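PDB 6ABX: citrate synthase from Metallosphaera sedula, which probably catalyses the condensation of acetyl-CoA with oxaloacetate and water to give citrate and CoA in the tricarboxylic acid cycle. Local coordinates for residues D341-L344 with K345-L349; A354-V357 with G358-K362. All coordinates share one frame; numbering follows the deposited sequence.

Interaction 1: D341-L344 with K345-L349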
ATOM      1  N   ASP A 341      11.234   7.676  -6.609  1.00 12.79           N
ATOM      2  CA  ASP A 341      12.228   8.809  -6.704  1.00 14.17           C
ATOM      3  C   ASP A 341      12.058   9.567  -8.027  1.00 14.60           C
ATOM      4  O   ASP A 341      12.035  10.808  -8.038  1.00 15.38           O
ATOM      5  CB  ASP A 341      13.640   8.293  -6.479  1.00 14.21           C
ATOM      6  CG  ASP A 341      14.684   9.362  -6.194  1.00 16.65           C
ATOM      7  OD1 ASP A 341      14.383  10.328  -5.474  1.00 17.40           O
ATOM      8  OD2 ASP A 341      15.802   9.179  -6.642  1.00 18.48           O
ATOM      9  N   GLU A 342      11.919   8.836  -9.125  1.00 14.15           N
ATOM     10  CA  GLU A 342      11.792   9.423 -10.441  1.00 14.91           C
ATOM     11  C   GLU A 342      10.501  10.241 -10.532  1.00 15.92           C
ATOM     12  O   GLU A 342      10.542  11.377 -11.005  1.00 15.88           O
ATOM     13  CB  GLU A 342      11.841   8.317 -11.491  1.00 15.57           C
ATOM     14  CG  GLU A 342      11.623   8.793 -12.884  1.00 15.82           C
ATOM     15  CD  GLU A 342      11.636   7.675 -13.899  1.00 13.98           C
ATOM     16  OE1 GLU A 342      10.715   6.796 -13.838  1.00 15.03           O
ATOM     17  OE2 GLU A 342      12.553   7.701 -14.774  1.00 14.57           O
ATOM     18  N   TYR A 343       9.388   9.648 -10.098  1.00 14.65           N
ATOM     19  CA  TYR A 343       8.041  10.278 -10.174  1.00 15.03           C
ATOM     20  C   TYR A 343       7.997  11.587  -9.398  1.00 14.75           C
ATOM     21  O   TYR A 343       7.379  12.584  -9.879  1.00 16.99           O
ATOM     22  CB  TYR A 343       6.979   9.327  -9.613  1.00 14.43           C
ATOM     23  CG  TYR A 343       5.570   9.770  -9.906  1.00 15.15           C
ATOM     24  CD1 TYR A 343       5.049   9.630 -11.172  1.00 14.24           C
ATOM     25  CD2 TYR A 343       4.750  10.281  -8.913  1.00 13.74           C
ATOM     26  CE1 TYR A 343       3.777  10.069 -11.488  1.00 15.65           C
ATOM     27  CE2 TYR A 343       3.470  10.705  -9.206  1.00 14.13           C
ATOM     28  CZ  TYR A 343       2.962  10.566 -10.482  1.00 14.73           C
ATOM     29  OH  TYR A 343       1.687  10.998 -10.803  1.00 16.88           O
ATOM     30  N   LEU A 344       8.612  11.586  -8.211  1.00 14.10           N
ATOM     31  CA  LEU A 344       8.562  12.696  -7.292  1.00 16.17           C
ATOM     32  C   LEU A 344       9.410  13.884  -7.767  1.00 19.07           C
ATOM     33  O   LEU A 344       9.375  14.917  -7.100  1.00 18.33           O
ATOM     34  CB  LEU A 344       9.023  12.281  -5.898  1.00 15.54           C
ATOM     35  CG  LEU A 344       8.068  11.335  -5.160  1.00 14.67           C
ATOM     36  CD1 LEU A 344       8.695  10.884  -3.864  1.00 16.03           C
ATOM     37  CD2 LEU A 344       6.701  11.985  -4.911  1.00 15.82           C
ATOM     38  N   LYS A 345      10.182  13.721  -8.852  1.00 19.66           N
ATOM     39  CA  LYS A 345      10.870  14.855  -9.456  1.00 20.24           C
ATOM     40  C   LYS A 345       9.826  15.855  -9.969  1.00 20.70           C
ATOM     41  O   LYS A 345      10.134  17.036 -10.091  1.00 23.15           O
ATOM     42  CB  LYS A 345      11.725  14.421 -10.647  1.00 21.98           C
ATOM     43  CG  LYS A 345      12.904  13.542 -10.294  1.00 26.87           C
ATOM     44  CD  LYS A 345      13.740  14.143  -9.229  1.00 32.87           C
ATOM     45  CE  LYS A 345      15.209  13.809  -9.379  1.00 39.53           C
ATOM     46  NZ  LYS A 345      15.479  12.416  -8.964  1.00 43.97           N
ATOM     47  N   ASP A 346       8.629  15.371 -10.296  1.00 18.59           N
ATOM     48  CA  ASP A 346       7.509  16.240 -10.783  1.00 19.62           C
ATOM     49  C   ASP A 346       6.190  15.564 -10.381  1.00 16.56           C
ATOM     50  O   ASP A 346       5.488  15.019 -11.212  1.00 16.82           O
ATOM     51  CB  ASP A 346       7.581  16.434 -12.294  1.00 22.04           C
ATOM     52  CG  ASP A 346       6.549  17.412 -12.837  1.00 26.56           C
ATOM     53  OD1 ASP A 346       6.102  18.238 -12.070  1.00 27.66           O
ATOM     54  OD2 ASP A 346       6.189  17.287 -14.034  1.00 36.97           O
ATOM     55  N   ASN A 347       5.918  15.560  -9.068  1.00 16.03           N
ATOM     56  CA  ASN A 347       4.805  14.779  -8.513  1.00 15.47           C
ATOM     57  C   ASN A 347       3.471  15.276  -9.073  1.00 17.65           C
ATOM     58  O   ASN A 347       3.275  16.462  -9.335  1.00 17.49           O
ATOM     59  CB  ASN A 347       4.763  14.825  -6.995  1.00 14.78           C
ATOM     60  CG  ASN A 347       3.677  13.950  -6.421  1.00 16.24           C
ATOM     61  OD1 ASN A 347       3.583  12.780  -6.799  1.00 15.81           O
ATOM     62  ND2 ASN A 347       2.802  14.526  -5.613  1.00 15.85           N
ATOM     63  N   LYS A 348       2.546  14.342  -9.237  1.00 16.10           N
ATOM     64  CA  LYS A 348       1.133  14.639  -9.442  1.00 17.46           C
ATOM     65  C   LYS A 348       0.301  13.590  -8.699  1.00 16.82           C
ATOM     66  O   LYS A 348       0.515  12.400  -8.881  1.00 16.14           O
ATOM     67  CB  LYS A 348       0.772  14.600 -10.928  1.00 18.27           C
ATOM     68  CG  LYS A 348      -0.641  15.077 -11.242  1.00 20.09           C
ATOM     69  CD  LYS A 348      -0.917  15.214 -12.729  1.00 23.48           C
ATOM     70  CE  LYS A 348      -2.341  15.646 -13.006  1.00 28.17           C
ATOM     71  NZ  LYS A 348      -2.560  17.040 -12.597  1.00 35.64           N
ATOM     72  N   LEU A 349      -0.631  14.058  -7.845  1.00 16.11           N
ATOM     73  CA  LEU A 349      -1.585  13.185  -7.151  1.00 15.24           C
ATOM     74  C   LEU A 349      -2.286  12.285  -8.152  1.00 15.09           C
ATOM     75  O   LEU A 349      -2.791  12.751  -9.190  1.00 13.07           O
ATOM     76  CB  LEU A 349      -2.589  14.046  -6.364  1.00 14.51           C
ATOM     77  CG  LEU A 349      -3.684  13.287  -5.606  1.00 16.13           C
ATOM     78  CD1 LEU A 349      -3.108  12.662  -4.353  1.00 15.85           C
ATOM     79  CD2 LEU A 349      -4.835  14.196  -5.202  1.00 16.80           C
TER
HETATM   80  O   HOH W   1      17.514  11.032  -7.244  1.00 29.41           O
HETATM   81  O   HOH W   2       7.413  17.457  -7.382  1.00 35.34           O
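The ring of Tyr343 meets the backbone of Lys348 at its edge: the carbonyl oxygen Lys348 O lies in the ring plane, 2.7 Å from Tyr343 OH, which donates a hydrogen bond to it. That hydroxyl comes in the carbonyl plane, on a lone pair. Asn347 OD1 approaches the same ring obliquely, 3.2 Å from Tyr343 CE2, with the amide plane 78° from the ring. The tyrosine gets this far along the outgoing chain because its CG is anti to the backbone N (chi1 -168°). Leu344 runs alongside Asn347, its CD2 3.7 Å from Asn347 OD1; the amide's other end, ND2, bonds to Ser193 O.

In the backbone, Lys345 N donates to Glu342 O (3.2 Å) and Asp346 N to Tyr343 O (3.1 Å), each three residues back. A water then links Leu344 O to Asn347 N. On the other flank, Lys345 folds back at three torsions toward Asp341, but NZ stays 4.0 Å from Asp341 OD2, a long salt bridge that a second water spans by bonding to both. Lys348 sends its amine to Glu8 of the second subunit.

Asn347 OD1 and Lys348 N are buried without a partner, whereas the direct bond from the tyrosine hydroxyl ties the outgoing chain back to the end of helix 324-343 and so should restrain its course; the solvent-bridged Asp341–Lys345 pair probably contributes less.

Interaction 2: A354-V357 with G358-K362; sequences AIYV and GDLGK
The carbonyl oxygen of Gly358 faces the edge of the Tyr356 ring: Gly358 O lies in the ring plane, 3.4 Å from Tyr356 CE2 and 3.8 Å from Tyr356 CD2. No hydrogen bond joins the two segments, so this is a contact of a carbonyl with the hydrogen-bearing rim of an aromatic ring. Further round the same edge, Asp359 O sits 3.8 Å from Tyr356 OH.

The apolar part comes from Leu360. With CG beside its backbone N (chi1 -55°), the leucine reaches back toward the strand and sets CD2 3.6 Å from Tyr356 CE2, obliquely to the ring; leucine and tyrosine lie alongside one another, running opposite ways. Between them the chain passes almost straight through Gly358, changing direction at Val357 and again at Asp359. The phi of 145° at Gly358 is a conformation accessible essentially to glycine. The CB of Val357 points away from 358-362.

Much of the surrounding support belongs to the second subunit. Tyr19 of that subunit meets the Tyr356 ring edge-to-face and also packs on Leu360, and Ser16 OG of that subunit bonds to Val357 O. Ile355 and Tyr356 add a parallel strand to a strand of the partner, an exchanged C-terminal arm of the kind found in dimeric citrate synthases that embrace their partner subunit.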
ATOM      1  N   ALA A 354     -14.899   7.141 -10.986  1.00 16.17           N
ATOM      2  CA  ALA A 354     -15.696   6.030 -11.266  1.00 16.89           C
ATOM      3  C   ALA A 354     -16.830   6.460 -12.198  1.00 16.85           C
ATOM      4  O   ALA A 354     -17.134   7.656 -12.274  1.00 19.68           O
ATOM      5  CB  ALA A 354     -16.251   5.422 -10.033  1.00 17.97           C
ATOM      6  N   ILE A 355     -17.417   5.484 -12.872  1.00 18.47           N
ATOM      7  CA  ILE A 355     -18.749   5.692 -13.541  1.00 19.74           C
ATOM      8  C   ILE A 355     -19.844   5.242 -12.569  1.00 19.47           C
ATOM      9  O   ILE A 355     -19.870   4.084 -12.089  1.00 19.75           O
ATOM     10  CB  ILE A 355     -18.821   4.946 -14.881  1.00 22.39           C
ATOM     11  CG1 ILE A 355     -17.692   5.431 -15.805  1.00 25.19           C
ATOM     12  CG2 ILE A 355     -20.198   5.105 -15.524  1.00 22.30           C
ATOM     13  CD1 ILE A 355     -17.428   4.482 -16.911  1.00 29.98           C
ATOM     14  N   TYR A 356     -20.810   6.120 -12.317  1.00 20.36           N
ATOM     15  CA  TYR A 356     -21.798   5.834 -11.309  1.00 20.28           C
ATOM     16  C   TYR A 356     -23.030   5.197 -11.951  1.00 22.58           C
ATOM     17  O   TYR A 356     -23.519   5.719 -12.973  1.00 22.58           O
ATOM     18  CB  TYR A 356     -22.239   7.088 -10.572  1.00 20.90           C
ATOM     19  CG  TYR A 356     -23.123   6.768  -9.396  1.00 22.59           C
ATOM     20  CD1 TYR A 356     -22.571   6.382  -8.178  1.00 21.70           C
ATOM     21  CD2 TYR A 356     -24.507   6.815  -9.474  1.00 23.30           C
ATOM     22  CE1 TYR A 356     -23.353   6.106  -7.079  1.00 21.24           C
ATOM     23  CE2 TYR A 356     -25.301   6.521  -8.379  1.00 22.70           C
ATOM     24  CZ  TYR A 356     -24.727   6.141  -7.183  1.00 21.95           C
ATOM     25  OH  TYR A 356     -25.486   5.857  -6.084  1.00 22.13           O
ATOM     26  N   VAL A 357     -23.488   4.097 -11.359  1.00 23.29           N
ATOM     27  CA  VAL A 357     -24.720   3.416 -11.740  1.00 28.08           C
ATOM     28  C   VAL A 357     -25.712   3.456 -10.562  1.00 28.44           C
ATOM     29  O   VAL A 357     -25.500   2.923  -9.483  1.00 29.78           O
ATOM     30  CB  VAL A 357     -24.412   1.984 -12.215  1.00 31.65           C
ATOM     31  CG1 VAL A 357     -25.692   1.222 -12.559  1.00 38.60           C
ATOM     32  CG2 VAL A 357     -23.426   1.992 -13.375  1.00 32.28           C
ATOM     33  N   GLY A 358     -26.848   4.151 -10.739  1.00 36.30           N
ATOM     34  CA  GLY A 358     -27.886   4.148  -9.685  1.00 31.82           C
ATOM     35  C   GLY A 358     -28.615   5.465  -9.551  1.00 35.89           C
ATOM     36  O   GLY A 358     -28.206   6.496 -10.117  1.00 38.85           O
ATOM     37  N   ASP A 359     -29.734   5.412  -8.810  1.00 37.87           N
ATOM     38  CA  ASP A 359     -30.554   6.580  -8.530  1.00 38.31           C
ATOM     39  C   ASP A 359     -29.863   7.435  -7.472  1.00 27.79           C
ATOM     40  O   ASP A 359     -29.046   6.902  -6.670  1.00 33.77           O
ATOM     41  CB  ASP A 359     -31.965   6.199  -8.079  1.00 43.66           C
ATOM     42  CG  ASP A 359     -32.886   5.907  -9.246  1.00 54.02           C
ATOM     43  OD1 ASP A 359     -32.534   6.315 -10.381  1.00 59.91           O
ATOM     44  OD2 ASP A 359     -33.945   5.273  -9.015  1.00 60.29           O
ATOM     45  N   LEU A 360     -30.075   8.738  -7.619  1.00 26.31           N
ATOM     46  CA  LEU A 360     -29.666   9.772  -6.710  1.00 26.87           C
ATOM     47  C   LEU A 360     -30.924  10.381  -6.098  1.00 28.67           C
ATOM     48  O   LEU A 360     -31.986  10.253  -6.648  1.00 36.27           O
ATOM     49  CB  LEU A 360     -28.846  10.845  -7.443  1.00 29.77           C
ATOM     50  CG  LEU A 360     -27.619  10.355  -8.217  1.00 29.12           C
ATOM     51  CD1 LEU A 360     -26.907  11.520  -8.900  1.00 31.18           C
ATOM     52  CD2 LEU A 360     -26.670   9.650  -7.289  1.00 29.47           C
ATOM     53  N   GLY A 361     -30.760  11.074  -4.975  1.00 25.99           N
ATOM     54  CA  GLY A 361     -31.839  11.818  -4.340  1.00 26.47           C
ATOM     55  C   GLY A 361     -32.919  10.907  -3.814  1.00 25.74           C
ATOM     56  O   GLY A 361     -34.107  11.268  -3.824  1.00 28.78           O
ATOM     57  N   LYS A 362     -32.537   9.751  -3.270  1.00 20.83           N
ATOM     58  CA  LYS A 362     -33.508   8.900  -2.635  1.00 22.92           C
ATOM     59  C   LYS A 362     -33.969   9.552  -1.325  1.00 20.16           C
ATOM     60  O   LYS A 362     -33.179  10.171  -0.617  1.00 18.37           O
ATOM     61  CB  LYS A 362     -32.901   7.542  -2.308  1.00 24.74           C
ATOM     62  CG  LYS A 362     -32.538   6.697  -3.513  1.00 27.48           C
ATOM     63  CD  LYS A 362     -31.771   5.466  -3.113  1.00 31.38           C
ATOM     64  CE  LYS A 362     -32.640   4.445  -2.402  1.00 40.17           C
ATOM     65  NZ  LYS A 362     -33.678   3.866  -3.295  1.00 49.79           N
TER

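Followed from the N terminus, the chain first runs through helix 324-343 into interaction 1, which joins the end of that helix to the loop directly after it. A short connection leads to strand 353-356, and interaction 2 then joins this strand to the tail that lies on the second subunit. The two are in series, neither enclosing nor crossing the other: each closes only a small local loop. The centres of interactions 1 and 2 are about 34 Å apart and the nearest atoms of interactions 1 and 2 about 13 Å apart, without touching. Interaction 1 sits at the edge of the helical body; interaction 2 has its centre about 40 Å from the centre of the chain. Both contact the second subunit.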